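Local atomic coordinates of pseudoazurin (Blue copper protein) (Sinorhizobium meliloti, PDB entry 3TU6), a protein that binds one copper ion in a cupredoxin beta barrel and probably carries electrons between redox partners in the periplasm. Residues 31-37 and 65-70; 40-46 and 58-63; 23-29 and 90-95. The contacts are given in a common frame with arbitrary orientation. Residue numbers count along the deposited sequence, not the author numbering.

Contact 1: residues 31-37 and 65-70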
loop_
_atom_site.group_PDB
_atom_site.type_symbol
_atom_site.label_atom_id
_atom_site.label_comp_id
_atom_site.label_asym_id
_atom_site.label_seq_id
_atom_site.Cartn_x
_atom_site.Cartn_y
_atom_site.Cartn_z
ATOM N N ASP A 31 -13.899 3.757 -4.573
ATOM C CA ASP A 31 -12.929 4.849 -4.691
ATOM C C ASP A 31 -11.706 4.404 -5.492
ATOM O O ASP A 31 -11.491 3.207 -5.700
ATOM C CB ASP A 31 -12.480 5.333 -3.305
ATOM C CG ASP A 31 -13.589 6.027 -2.525
ATOM O OD1 ASP A 31 -14.593 6.460 -3.133
ATOM O OD2 ASP A 31 -13.446 6.154 -1.289
ATOM N N THR A 32 -10.911 5.377 -5.937
ATOM C CA THR A 32 -9.665 5.106 -6.653
ATOM C C THR A 32 -8.466 5.713 -5.931
ATOM O O THR A 32 -8.594 6.723 -5.234
ATOM C CB THR A 32 -9.696 5.667 -8.091
ATOM O OG1 THR A 32 -9.819 7.095 -8.054
ATOM C CG2 THR A 32 -10.856 5.076 -8.879
ATOM N N VAL A 33 -7.307 5.083 -6.105
ATOM C CA VAL A 33 -6.040 5.604 -5.603
ATOM C C VAL A 33 -5.042 5.687 -6.756
ATOM O O VAL A 33 -4.792 4.693 -7.439
ATOM C CB VAL A 33 -5.461 4.714 -4.481
ATOM C CG1 VAL A 33 -4.021 5.107 -4.167
ATOM C CG2 VAL A 33 -6.322 4.806 -3.235
ATOM N N THR A 34 -4.488 6.879 -6.969
ATOM C CA THR A 34 -3.501 7.111 -8.018
ATOM C C THR A 34 -2.121 7.276 -7.399
ATOM O O THR A 34 -1.940 8.057 -6.462
ATOM C CB THR A 34 -3.839 8.372 -8.834
ATOM O OG1 THR A 34 -5.146 8.237 -9.407
ATOM C CG2 THR A 34 -2.816 8.593 -9.942
ATOM N N PHE A 35 -1.148 6.538 -7.925
ATOM C CA PHE A 35 0.223 6.616 -7.432
ATOM C C PHE A 35 0.998 7.664 -8.215
ATOM O O PHE A 35 0.914 7.715 -9.437
ATOM C CB PHE A 35 0.890 5.244 -7.500
ATOM C CG PHE A 35 0.341 4.278 -6.496
ATOM C CD1 PHE A 35 0.888 4.211 -5.228
ATOM C CD2 PHE A 35 -0.750 3.478 -6.799
ATOM C CE1 PHE A 35 0.377 3.342 -4.284
ATOM C CE2 PHE A 35 -1.270 2.601 -5.855
ATOM C CZ PHE A 35 -0.703 2.537 -4.591
ATOM N N VAL A 36 1.735 8.507 -7.496
ATOM C CA VAL A 36 2.432 9.643 -8.090
ATOM C C VAL A 36 3.938 9.427 -8.003
ATOM O O VAL A 36 4.471 9.149 -6.927
ATOM C CB VAL A 36 2.067 10.957 -7.366
ATOM C CG1 VAL A 36 2.669 12.159 -8.087
ATOM C CG2 VAL A 36 0.552 11.098 -7.255
ATOM N N ALA A 37 4.618 9.559 -9.139
ATOM C CA ALA A 37 6.065 9.385 -9.204
ATOM C C ALA A 37 6.767 10.710 -8.933
ATOM O O ALA A 37 7.399 11.279 -9.825
ATOM C CB ALA A 37 6.470 8.834 -10.570
ATOM N N GLU A 65 2.462 6.048 -13.184
ATOM C CA GLU A 65 1.506 6.648 -12.264
ATOM C C GLU A 65 0.149 5.966 -12.415
ATOM O O GLU A 65 -0.792 6.533 -12.971
ATOM C CB GLU A 65 1.406 8.154 -12.514
ATOM C CG GLU A 65 2.730 8.874 -12.307
ATOM C CD GLU A 65 2.588 10.382 -12.253
ATOM O OE1 GLU A 65 1.802 10.939 -13.048
ATOM O OE2 GLU A 65 3.271 11.009 -11.416
ATOM N N ILE A 66 0.067 4.741 -11.903
ATOM C CA ILE A 66 -1.100 3.889 -12.104
ATOM C C ILE A 66 -2.244 4.265 -11.164
ATOM O O ILE A 66 -2.022 4.586 -9.995
ATOM C CB ILE A 66 -0.735 2.388 -11.922
ATOM C CG1 ILE A 66 -1.857 1.487 -12.448
ATOM C CG2 ILE A 66 -0.427 2.067 -10.461
ATOM C CD1 ILE A 66 -1.484 0.019 -12.493
ATOM N N THR A 67 -3.466 4.232 -11.690
ATOM C CA THR A 67 -4.670 4.419 -10.889
ATOM C C THR A 67 -5.339 3.065 -10.701
ATOM O O THR A 67 -5.646 2.382 -11.679
ATOM C CB THR A 67 -5.653 5.395 -11.560
ATOM O OG1 THR A 67 -5.056 6.695 -11.641
ATOM C CG2 THR A 67 -6.951 5.488 -10.766
ATOM N N VAL A 68 -5.557 2.683 -9.445
ATOM C CA VAL A 68 -6.168 1.397 -9.116
ATOM C C VAL A 68 -7.613 1.571 -8.651
ATOM O O VAL A 68 -7.952 2.564 -8.003
ATOM C CB VAL A 68 -5.361 0.645 -8.028
ATOM C CG1 VAL A 68 -3.915 0.468 -8.473
ATOM C CG2 VAL A 68 -5.423 1.374 -6.696
ATOM N N THR A 69 -8.454 0.600 -8.998
ATOM C CA THR A 69 -9.849 0.566 -8.571
ATOM C C THR A 69 -9.970 -0.282 -7.310
ATOM O O THR A 69 -9.254 -1.271 -7.155
ATOM C CB THR A 69 -10.752 -0.036 -9.665
ATOM O OG1 THR A 69 -10.295 -1.354 -9.996
ATOM C CG2 THR A 69 -10.730 0.833 -10.915
ATOM N N LEU A 70 -10.880 0.105 -6.419
ATOM C CA LEU A 70 -11.028 -0.549 -5.120
ATOM C C LEU A 70 -12.490 -0.907 -4.853
ATOM O O LEU A 70 -13.136 -0.320 -3.985
ATOM C CB LEU A 70 -10.495 0.368 -4.017
ATOM C CG LEU A 70 -9.024 0.777 -4.128
ATOM C CD1 LEU A 70 -8.718 1.926 -3.175
ATOM C CD2 LEU A 70 -8.111 -0.411 -3.860
#
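The hydroxyls of Thr34 and Thr67 share a hydrogen bond of 2.7 Å between their OG1 atoms, across a non-hydrogen-bonded residue pair of the antiparallel strands 32-36 and 67-69 in the cupredoxin beta barrel. Next to it, Val33 and Val68 form a hydrogen-bonded pair: Val68 N reaches Val33 O at 2.9 Å and Val33 N reaches Val68 O at 3.2 Å. Phe35 N continues the ladder to Ile66 O (3.0 Å), whereas the link from Leu70 N to Asp31 O at the far end is weak (3.2 Å). Val33 and Val68 point to the buried face, where Leu70 CD1 packs 3.7 Å from Val33 CG2; Leu70 also meets Ile92 and Val94 of strand 89-94; the threonines take the more exposed face. The Phe35 ring packs its CD2 3.9 Å from Ile66 CG2 and meets Tyr78 edge-to-face. Beyond the strand, where the chain heads for the copper loops, the Glu65 side chain replaces backbone pairing: its OE2 accepts a hydrogen bond from Ala37 N at 3.0 Å.

Contact 2: residues 40-46 and 58-63. With CU (copper (II) ion), chain B.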
loop_
_atom_site.group_PDB
_atom_site.type_symbol
_atom_site.label_atom_id
_atom_site.label_comp_id
_atom_site.label_asym_id
_atom_site.label_seq_id
_atom_site.Cartn_x
_atom_site.Cartn_y
_atom_site.Cartn_z
ATOM N N LYS A 40 11.739 9.444 -8.822
ATOM C CA LYS A 40 11.820 8.365 -9.808
ATOM C C LYS A 40 12.431 7.096 -9.221
ATOM O O LYS A 40 13.090 7.130 -8.179
ATOM C CB LYS A 40 12.632 8.813 -11.026
ATOM C CG LYS A 40 12.126 10.090 -11.693
ATOM C CD LYS A 40 10.708 9.938 -12.230
ATOM C CE LYS A 40 10.287 11.165 -13.025
ATOM N NZ LYS A 40 8.909 11.036 -13.577
ATOM N N GLY A 41 12.200 5.977 -9.904
ATOM C CA GLY A 41 12.762 4.684 -9.518
ATOM C C GLY A 41 11.842 3.800 -8.693
ATOM O O GLY A 41 12.261 2.737 -8.235
ATOM N N HIS A 42 10.592 4.225 -8.503
ATOM C CA HIS A 42 9.620 3.453 -7.722
ATOM C C HIS A 42 8.502 2.898 -8.593
ATOM O O HIS A 42 8.254 3.380 -9.699
ATOM C CB HIS A 42 8.999 4.315 -6.620
ATOM C CG HIS A 42 10.000 5.018 -5.759
ATOM N ND1 HIS A 42 10.726 4.372 -4.782
ATOM C CD2 HIS A 42 10.389 6.313 -5.722
ATOM C CE1 HIS A 42 11.523 5.239 -4.185
ATOM N NE2 HIS A 42 11.338 6.424 -4.736
ATOM N N ASN A 43 7.832 1.874 -8.074
ATOM C CA ASN A 43 6.610 1.354 -8.672
ATOM C C ASN A 43 5.615 0.983 -7.576
ATOM O O ASN A 43 5.940 1.048 -6.390
ATOM C CB ASN A 43 6.907 0.144 -9.569
ATOM C CG ASN A 43 7.048 -1.158 -8.790
ATOM O OD1 ASN A 43 7.796 -1.243 -7.814
ATOM N ND2 ASN A 43 6.333 -2.184 -9.232
ATOM N N SER A 44 4.407 0.602 -7.982
ATOM C CA SER A 44 3.400 0.094 -7.057
ATOM C C SER A 44 2.807 -1.197 -7.605
ATOM O O SER A 44 2.298 -1.222 -8.727
ATOM C CB SER A 44 2.293 1.127 -6.845
ATOM O OG SER A 44 1.323 0.641 -5.931
ATOM N N ALA A 45 2.887 -2.263 -6.812
ATOM C CA ALA A 45 2.328 -3.560 -7.182
ATOM C C ALA A 45 1.716 -4.232 -5.956
ATOM O O ALA A 45 2.279 -4.169 -4.865
ATOM C CB ALA A 45 3.408 -4.448 -7.787
ATOM N N LEU A 46 0.565 -4.873 -6.146
ATOM C CA LEU A 46 -0.111 -5.586 -5.066
ATOM C C LEU A 46 0.727 -6.789 -4.647
ATOM O O LEU A 46 1.219 -7.533 -5.496
ATOM C CB LEU A 46 -1.503 -6.046 -5.520
ATOM C CG LEU A 46 -2.406 -6.710 -4.474
ATOM C CD1 LEU A 46 -2.848 -5.705 -3.419
ATOM C CD2 LEU A 46 -3.614 -7.348 -5.145
ATOM N N TRP A 58 -3.002 -5.419 -9.219
ATOM C CA TRP A 58 -2.266 -4.507 -10.086
ATOM C C TRP A 58 -0.757 -4.697 -9.960
ATOM O O TRP A 58 -0.254 -5.136 -8.922
ATOM C CB TRP A 58 -2.653 -3.049 -9.807
ATOM C CG TRP A 58 -2.117 -2.483 -8.524
ATOM C CD1 TRP A 58 -0.930 -1.833 -8.349
ATOM C CD2 TRP A 58 -2.762 -2.492 -7.245
ATOM N NE1 TRP A 58 -0.788 -1.447 -7.037
ATOM C CE2 TRP A 58 -1.900 -1.838 -6.339
ATOM C CE3 TRP A 58 -3.982 -2.993 -6.775
ATOM C CZ2 TRP A 58 -2.218 -1.673 -4.987
ATOM C CZ3 TRP A 58 -4.299 -2.829 -5.432
ATOM C CH2 TRP A 58 -3.419 -2.174 -4.555
ATOM N N LYS A 59 -0.050 -4.363 -11.035
ATOM C CA LYS A 59 1.400 -4.471 -11.085
ATOM C C LYS A 59 1.945 -3.340 -11.954
ATOM O O LYS A 59 2.160 -3.508 -13.155
ATOM C CB LYS A 59 1.808 -5.843 -11.634
ATOM C CG LYS A 59 3.308 -6.121 -11.596
ATOM C CD LYS A 59 3.646 -7.500 -12.156
ATOM C CE LYS A 59 3.275 -8.617 -11.190
ATOM N NZ LYS A 59 3.616 -9.962 -11.734
ATOM N N GLY A 60 2.149 -2.182 -11.335
ATOM C CA GLY A 60 2.611 -0.997 -12.045
ATOM C C GLY A 60 4.064 -1.097 -12.466
ATOM O O GLY A 60 4.875 -1.722 -11.783
ATOM N N LYS A 61 4.390 -0.481 -13.599
ATOM C CA LYS A 61 5.773 -0.403 -14.065
ATOM C C LYS A 61 6.511 0.688 -13.292
ATOM O O LYS A 61 5.890 1.481 -12.579
ATOM C CB LYS A 61 5.823 -0.110 -15.568
ATOM C CG LYS A 61 5.126 -1.148 -16.447
ATOM C CD LYS A 61 5.859 -2.483 -16.447
ATOM C CE LYS A 61 5.201 -3.482 -17.391
ATOM N NZ LYS A 61 3.826 -3.852 -16.957
ATOM N N ILE A 62 7.833 0.725 -13.436
ATOM C CA ILE A 62 8.656 1.727 -12.756
ATOM C C ILE A 62 8.307 3.122 -13.280
ATOM O O ILE A 62 8.269 3.343 -14.489
ATOM C CB ILE A 62 10.171 1.459 -12.949
ATOM C CG1 ILE A 62 10.586 0.151 -12.261
ATOM C CG2 ILE A 62 11.000 2.622 -12.404
ATOM C CD1 ILE A 62 10.584 0.212 -10.743
ATOM N N ASN A 63 8.034 4.042 -12.353
ATOM C CA ASN A 63 7.602 5.415 -12.666
ATOM C C ASN A 63 6.212 5.530 -13.309
ATOM O O ASN A 63 5.809 6.623 -13.719
ATOM C CB ASN A 63 8.635 6.144 -13.538
ATOM C CG ASN A 63 10.028 6.118 -12.943
ATOM O OD1 ASN A 63 10.197 6.053 -11.724
ATOM N ND2 ASN A 63 11.035 6.175 -13.802
HETATM CU CU CU B . 10.626 2.443 -4.242
HETATM O O HOH W 1 8.979 6.339 -9.276
HETATM O O HOH W 2 3.943 1.829 -10.387
#
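Trp58 lays its six-membered ring beneath Leu46, whose CB sits 4.1 Å from the ring centroid and almost on the ring normal, a CH-pi contact; Leu46 CD1 adds packing at 3.8 Å from Trp58 CH2. The indole NE1 donates to Ser44 OG (3.2 Å), so the tryptophan is held at its edge as well as over its face. The backbones run antiparallel but bridge only at Ala45 and Lys59, where Leu46 N binds Trp58 O (2.9 Å) and Gly60 N binds Ser44 O (2.8 Å). A CB on Gly60 would clash with Ser44 O. Farther along, side chains and water join in: Asn43 ND2 reaches Gly60 O at 3.0 Å, and water 2 links Ser44 N to Lys61 O. Asn63 N then donates to His42 O (2.7 Å), while Asn63 OD1 accepts from Gly41 N (2.7 Å). These bonds tie the Gly41-His42 backbone to Asn63; the CA-to-CB bond of His42 points away from 58-63, and His42 ND1 binds copper at 2.0 Å. Cys80, His83 and Met88 complete the type 1 blue copper site, and Asn10 holds His42 NE2. Asn43 OD1 receives Ala81 N from the loop carrying these ligands. Strand 45-46 pairs with strand 74-79 through Ala45 and Gln79, and Trp58 packs on Tyr76 and Tyr78 of that strand.

Contact 3: residues 23-29 and 90-95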
loop_
_atom_site.group_PDB
_atom_site.type_symbol
_atom_site.label_atom_id
_atom_site.label_comp_id
_atom_site.label_asym_id
_atom_site.label_seq_id
_atom_site.Cartn_x
_atom_site.Cartn_y
_atom_site.Cartn_z
ATOM N N ALA A 23 1.242 6.262 4.042
ATOM C CA ALA A 23 1.455 4.819 4.122
ATOM C C ALA A 23 0.131 4.055 4.168
ATOM O O ALA A 23 0.056 2.913 3.710
ATOM C CB ALA A 23 2.299 4.479 5.343
ATOM N N VAL A 24 -0.902 4.687 4.726
ATOM C CA VAL A 24 -2.212 4.061 4.895
ATOM C C VAL A 24 -3.325 4.975 4.380
ATOM O O VAL A 24 -3.639 5.989 5.007
ATOM C CB VAL A 24 -2.481 3.729 6.381
ATOM C CG1 VAL A 24 -3.854 3.091 6.553
ATOM C CG2 VAL A 24 -1.394 2.816 6.922
ATOM N N ILE A 25 -3.903 4.613 3.235
ATOM C CA ILE A 25 -5.074 5.300 2.684
ATOM C C ILE A 25 -6.345 4.666 3.245
ATOM O O ILE A 25 -6.473 3.442 3.253
ATOM C CB ILE A 25 -5.121 5.201 1.139
ATOM C CG1 ILE A 25 -4.034 6.072 0.502
ATOM C CG2 ILE A 25 -6.490 5.614 0.607
ATOM C CD1 ILE A 25 -4.303 7.561 0.591
ATOM N N ARG A 26 -7.273 5.500 3.713
ATOM C CA ARG A 26 -8.576 5.030 4.183
ATOM C C ARG A 26 -9.651 5.429 3.180
ATOM O O ARG A 26 -10.073 6.586 3.133
ATOM C CB ARG A 26 -8.893 5.591 5.574
ATOM C CG ARG A 26 -7.847 5.280 6.643
ATOM C CD ARG A 26 -7.598 3.783 6.810
ATOM N NE ARG A 26 -8.797 3.053 7.228
ATOM C CZ ARG A 26 -9.086 2.693 8.482
ATOM N NH1 ARG A 26 -10.209 2.030 8.729
ATOM N NH2 ARG A 26 -8.271 2.984 9.492
ATOM N N ALA A 27 -10.082 4.460 2.376
ATOM C CA ALA A 27 -11.045 4.696 1.306
ATOM C C ALA A 27 -12.332 3.915 1.539
ATOM O O ALA A 27 -12.423 3.102 2.459
ATOM C CB ALA A 27 -10.436 4.309 -0.031
ATOM N N GLN A 28 -13.323 4.183 0.695
ATOM C CA GLN A 28 -14.578 3.440 0.688
ATOM C C GLN A 28 -14.670 2.632 -0.604
ATOM O O GLN A 28 -13.997 2.961 -1.584
ATOM C CB GLN A 28 -15.767 4.398 0.792
ATOM C CG GLN A 28 -15.802 5.207 2.082
ATOM C CD GLN A 28 -15.901 4.335 3.320
ATOM O OE1 GLN A 28 -16.661 3.366 3.353
ATOM N NE2 GLN A 28 -15.133 4.676 4.346
ATOM N N PRO A 29 -15.495 1.568 -0.609
ATOM C CA PRO A 29 -15.704 0.767 -1.816
ATOM C C PRO A 29 -16.077 1.613 -3.039
ATOM O O PRO A 29 -17.018 2.405 -2.980
ATOM C CB PRO A 29 -16.860 -0.153 -1.422
ATOM C CG PRO A 29 -16.708 -0.325 0.041
ATOM C CD PRO A 29 -16.189 0.985 0.556
ATOM N N GLY A 90 3.030 -0.150 1.440
ATOM C CA GLY A 90 1.906 0.681 1.856
ATOM C C GLY A 90 0.628 -0.125 1.935
ATOM O O GLY A 90 0.587 -1.285 1.518
ATOM N N ALA A 91 -0.418 0.497 2.467
ATOM C CA ALA A 91 -1.710 -0.155 2.617
ATOM C C ALA A 91 -2.840 0.735 2.115
ATOM O O ALA A 91 -2.774 1.961 2.224
ATOM C CB ALA A 91 -1.943 -0.523 4.073
ATOM N N ILE A 92 -3.864 0.104 1.548
ATOM C CA ILE A 92 -5.116 0.776 1.231
ATOM C C ILE A 92 -6.230 0.008 1.926
ATOM O O ILE A 92 -6.461 -1.162 1.620
ATOM C CB ILE A 92 -5.403 0.816 -0.285
ATOM C CG1 ILE A 92 -4.223 1.422 -1.046
ATOM C CG2 ILE A 92 -6.674 1.610 -0.559
ATOM C CD1 ILE A 92 -4.436 1.487 -2.545
ATOM N N VAL A 93 -6.897 0.661 2.873
ATOM C CA VAL A 93 -8.020 0.060 3.585
ATOM C C VAL A 93 -9.318 0.548 2.947
ATOM O O VAL A 93 -9.584 1.753 2.910
ATOM C CB VAL A 93 -8.000 0.421 5.082
ATOM C CG1 VAL A 93 -9.110 -0.306 5.824
ATOM C CG2 VAL A 93 -6.640 0.086 5.690
ATOM N N VAL A 94 -10.108 -0.394 2.434
ATOM C CA VAL A 94 -11.358 -0.087 1.746
ATOM C C VAL A 94 -12.527 -0.553 2.606
ATOM O O VAL A 94 -12.691 -1.750 2.838
ATOM C CB VAL A 94 -11.420 -0.780 0.372
ATOM C CG1 VAL A 94 -12.659 -0.337 -0.394
ATOM C CG2 VAL A 94 -10.161 -0.485 -0.430
ATOM N N GLY A 95 -13.333 0.393 3.081
ATOM C CA GLY A 95 -14.421 0.079 4.002
ATOM C C GLY A 95 -13.868 -0.456 5.311
ATOM O O GLY A 95 -12.964 0.144 5.895
HETATM O O HOH W 3 -11.112 2.674 5.143
#
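Val93 has the most surface covered here, in the middle of a parallel pairing of strands 24-27 and 90-94 within the Greek-key cupredoxin barrel; their axes approach to 4.7 Å and diverge by only 13°. Its backbone is bonded twice to the neighbouring strand, Val93 N to Ile25 O and Ala27 N to Val93 O, both at 2.8 Å. Its side chain meets both Val24 (Val93 CG2 to Val24 CG1, 4.2 Å) and the folded-back Arg26, whose NE lies 3.5 Å from Val93 CB. Val24 and Val93 also touch Ile123, so helix 112-125 packs over part of this face. Ile25 pairs with Ile92 on the other face, their CG2 atoms 4.2 Å apart, and looks into the barrel, where it meets Val6 of strand 3-9. The ladder is closed at one end by Ala91 N to Ala23 O (2.8 Å) and at the other by Gly95 N to Ala27 O (2.9 Å). Gly95, the next most covered, turns the chain out of the strand with a positive phi and leaves room for Pro29 CD, 3.9 Å from Gly95 N. Water 3 bridges the strands beside it, accepting from Arg26 NE at 3.1 Å and donating to Val93 O at 2.9 Å.

Overall arrangement
The three contacts are nested along the chain: contact 3 closes the widest loop, contact 1 lies within it, and contact 2 within contact 1. All reach the same mixed sheet, which wraps into the barrel. Contact 1 joins strands 32-36 and 67-69 at one outer end of the sheet, contact 2 involves strand 45-46 at the other, and contact 3 is an inner parallel pair. Contact 1 lies about 11 Å, centre to centre, from each of the others, which are 18 Å apart. Through the interior, Val68 packs on Trp58, and Leu70 and Val33 on Ile92. Contacts 1 and 3 thus share the barrel interior, and Trp58 brings contact 2, with the copper ligand His42, up against it.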